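Local coordinates for outer membrane porin protein 32 (Delftia acidovorans, PDB 2FGQ) that forms trimeric, anion-selective porin channels that let small anions cross the bacterial outer membrane, at residues A[297-308]-A[314-325]. Sequence-based numbering, arbitrary orientation.
Sequences NKDASTLGLQAK and GVQAGESQTGVQ
Three backbone bonds tie 297-308 to 314-325: N297 N to E319 O, G318 N to S301 O (3.0 Å, nearly straight at 168°), and V315 N to T302 O. Two β turns, type II' from K298 to S301 and type II from Q316 to E319, meet here; positive phi favours glycine at G318, where a CB would sit tight against D299 O. N297 CB lies 3.3 Å from E319 O, and its amide end crosses V315 CG2 obliquely. T302 sets its CB 3.1 Å from V315 O, with CG2 alongside A317 N, while V315 turns its own CG2 to L303 O at 3.5 Å. Further along, Q321 stretches out with CG anti to the backbone N (chi1 -168°) and runs past L305 in the opposite direction, its amide end lying by L305 N and against L305 CG. With alanine in place of Q321, the space beside L305 CB and CG would probably open and the buried L305 N would lose the polar amide end that faces it. L305 CD1 reaches G323 N at 3.5 Å, a fit that the missing side chain of G323 permits. Q325 NE2 donates to two waters, which link it to K308 N and K308 O; its OE1 takes I112 N. This is the long loop joining the last two barrel strands, folded back along the inner wall: K308 forms a salt bridge with E60, and its side chain lies about 6 Å from a bound D-malate, L305 lies on A293 of strand 286-297 and Q273 of strand 269-281, and Q321 packs on V17 of strand 4-17.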
# COMPACT_ATOMS: atom_id res chain seq x y z
N ASN A 297 19.11 -19.39 26.51
CA ASN A 297 19.19 -18.25 27.39
C ASN A 297 19.72 -18.71 28.73
O ASN A 297 19.28 -19.73 29.24
CB ASN A 297 17.82 -17.65 27.60
CG ASN A 297 17.26 -17.02 26.35
OD1 ASN A 297 16.32 -17.57 25.68
ND2 ASN A 297 17.80 -15.90 26.00
N LYS A 298 20.61 -17.92 29.31
CA LYS A 298 21.05 -18.12 30.70
C LYS A 298 20.46 -17.03 31.59
O LYS A 298 20.18 -15.89 31.15
CB LYS A 298 22.57 -18.10 30.77
CG LYS A 298 23.26 -19.13 29.90
CD LYS A 298 22.92 -20.56 30.28
CE LYS A 298 23.82 -21.10 31.39
NZ LYS A 298 23.38 -22.51 31.75
N ASP A 299 20.25 -17.37 32.85
CA ASP A 299 19.90 -16.41 33.87
C ASP A 299 18.66 -15.59 33.52
O ASP A 299 17.56 -16.18 33.36
CB ASP A 299 21.14 -15.56 34.19
CG ASP A 299 22.28 -16.40 34.70
OD1 ASP A 299 22.03 -17.19 35.63
OD2 ASP A 299 23.46 -16.35 34.25
N ALA A 300 18.79 -14.28 33.35
CA ALA A 300 17.63 -13.42 33.11
C ALA A 300 17.30 -13.20 31.62
O ALA A 300 16.37 -12.50 31.27
CB ALA A 300 17.82 -12.09 33.80
N SER A 301 18.11 -13.76 30.75
CA SER A 301 17.91 -13.59 29.30
C SER A 301 16.63 -14.26 28.83
O SER A 301 16.30 -15.36 29.28
CB SER A 301 19.13 -14.12 28.55
OG SER A 301 19.05 -13.87 27.16
N THR A 302 15.94 -13.58 27.93
CA THR A 302 14.62 -13.97 27.43
C THR A 302 14.51 -13.91 25.90
O THR A 302 13.40 -13.75 25.37
CB THR A 302 13.50 -13.06 28.00
OG1 THR A 302 13.80 -11.70 27.73
CG2 THR A 302 13.36 -13.20 29.51
N LEU A 303 15.63 -14.00 25.21
CA LEU A 303 15.64 -13.90 23.75
C LEU A 303 14.91 -15.05 23.08
O LEU A 303 15.01 -16.19 23.49
CB LEU A 303 17.05 -13.79 23.21
CG LEU A 303 17.86 -12.58 23.68
CD1 LEU A 303 19.25 -12.67 23.08
CD2 LEU A 303 17.19 -11.23 23.33
N GLY A 304 14.23 -14.72 22.01
CA GLY A 304 13.55 -15.71 21.21
C GLY A 304 13.97 -15.69 19.75
O GLY A 304 14.38 -14.65 19.20
N LEU A 305 13.81 -16.83 19.12
CA LEU A 305 14.08 -16.97 17.71
C LEU A 305 13.05 -16.20 16.87
O LEU A 305 11.88 -16.04 17.26
CB LEU A 305 14.08 -18.43 17.32
CG LEU A 305 15.14 -19.31 17.96
CD1 LEU A 305 14.76 -20.79 17.79
CD2 LEU A 305 16.49 -19.00 17.35
N GLN A 306 13.47 -15.77 15.70
CA GLN A 306 12.65 -14.86 14.89
C GLN A 306 11.94 -15.61 13.76
O GLN A 306 12.34 -15.49 12.59
CB GLN A 306 13.53 -13.75 14.36
CG GLN A 306 14.13 -12.93 15.49
CD GLN A 306 13.09 -12.29 16.36
OE1 GLN A 306 12.87 -12.69 17.54
NE2 GLN A 306 12.43 -11.29 15.82
N ALA A 307 10.91 -16.39 14.11
CA ALA A 307 10.14 -17.13 13.09
C ALA A 307 9.06 -16.17 12.56
O ALA A 307 7.93 -16.18 13.07
CB ALA A 307 9.50 -18.40 13.66
N LYS A 308 9.42 -15.32 11.60
CA LYS A 308 8.55 -14.24 11.14
C LYS A 308 7.26 -14.84 10.61
O LYS A 308 7.28 -15.78 9.81
CB LYS A 308 9.21 -13.44 10.04
CG LYS A 308 8.41 -12.26 9.56
CD LYS A 308 9.21 -11.40 8.56
CE LYS A 308 10.06 -10.34 9.26
NZ LYS A 308 10.91 -9.57 8.32
N GLY A 314 9.63 -13.18 22.86
CA GLY A 314 10.56 -13.72 23.81
C GLY A 314 10.13 -15.04 24.40
O GLY A 314 9.06 -15.59 24.11
N VAL A 315 10.99 -15.58 25.25
CA VAL A 315 10.68 -16.75 26.03
C VAL A 315 10.90 -16.45 27.51
O VAL A 315 11.43 -15.41 27.85
CB VAL A 315 11.51 -17.97 25.59
CG1 VAL A 315 11.22 -18.31 24.12
CG2 VAL A 315 13.03 -17.78 25.83
N GLN A 316 10.49 -17.37 28.38
CA GLN A 316 10.72 -17.18 29.81
C GLN A 316 12.22 -17.15 30.12
O GLN A 316 13.05 -17.78 29.45
CB GLN A 316 10.03 -18.27 30.60
CG GLN A 316 8.54 -18.30 30.40
CD GLN A 316 7.93 -19.67 30.68
OE1 GLN A 316 7.20 -19.80 31.63
NE2 GLN A 316 8.23 -20.68 29.84
N ALA A 317 12.58 -16.42 31.17
CA ALA A 317 13.97 -16.27 31.56
C ALA A 317 14.68 -17.60 31.70
O ALA A 317 14.16 -18.54 32.34
CB ALA A 317 14.05 -15.51 32.88
N GLY A 318 15.82 -17.70 31.07
CA GLY A 318 16.68 -18.85 31.20
C GLY A 318 16.27 -20.09 30.45
O GLY A 318 16.90 -21.15 30.62
N GLU A 319 15.27 -19.95 29.58
CA GLU A 319 14.78 -21.08 28.81
C GLU A 319 15.55 -21.25 27.52
O GLU A 319 16.03 -20.28 26.93
CB GLU A 319 13.31 -20.87 28.45
CG GLU A 319 12.34 -20.97 29.60
CD GLU A 319 12.22 -22.37 30.15
OE1 GLU A 319 12.04 -23.33 29.38
OE2 GLU A 319 12.35 -22.52 31.38
N SER A 320 15.64 -22.49 27.07
CA SER A 320 16.18 -22.79 25.77
C SER A 320 14.99 -22.95 24.84
O SER A 320 13.95 -23.47 25.24
CB SER A 320 16.97 -24.10 25.80
OG SER A 320 18.12 -23.97 26.62
N GLN A 321 15.16 -22.55 23.59
CA GLN A 321 14.11 -22.66 22.58
C GLN A 321 14.69 -23.29 21.32
O GLN A 321 15.80 -23.00 20.90
CB GLN A 321 13.60 -21.27 22.28
CG GLN A 321 12.32 -21.20 21.46
CD GLN A 321 12.08 -19.79 20.88
OE1 GLN A 321 10.93 -19.31 20.79
NE2 GLN A 321 13.16 -19.15 20.49
N THR A 322 13.92 -24.18 20.71
CA THR A 322 14.26 -24.78 19.45
C THR A 322 13.27 -24.31 18.40
O THR A 322 12.08 -24.23 18.66
CB THR A 322 14.19 -26.31 19.59
OG1 THR A 322 15.07 -26.72 20.65
CG2 THR A 322 14.71 -27.02 18.36
N GLY A 323 13.78 -24.07 17.22
CA GLY A 323 12.94 -23.66 16.10
C GLY A 323 13.34 -24.31 14.80
O GLY A 323 14.49 -24.71 14.60
N VAL A 324 12.36 -24.42 13.92
CA VAL A 324 12.54 -25.02 12.61
C VAL A 324 11.75 -24.16 11.60
O VAL A 324 10.63 -23.72 11.90
CB VAL A 324 11.94 -26.47 12.56
CG1 VAL A 324 12.22 -27.11 11.21
CG2 VAL A 324 12.47 -27.28 13.67
N GLN A 325 12.30 -24.00 10.41
CA GLN A 325 11.61 -23.35 9.27
C GLN A 325 11.92 -24.18 8.05
O GLN A 325 13.10 -24.53 7.82
CB GLN A 325 12.14 -21.95 8.97
CG GLN A 325 11.78 -20.90 9.90
CD GLN A 325 12.40 -19.56 9.53
OE1 GLN A 325 13.59 -19.50 9.25
NE2 GLN A 325 11.60 -18.50 9.59
O HOH W 1 8.76 -18.23 9.84
O HOH W 2 11.54 -15.67 9.27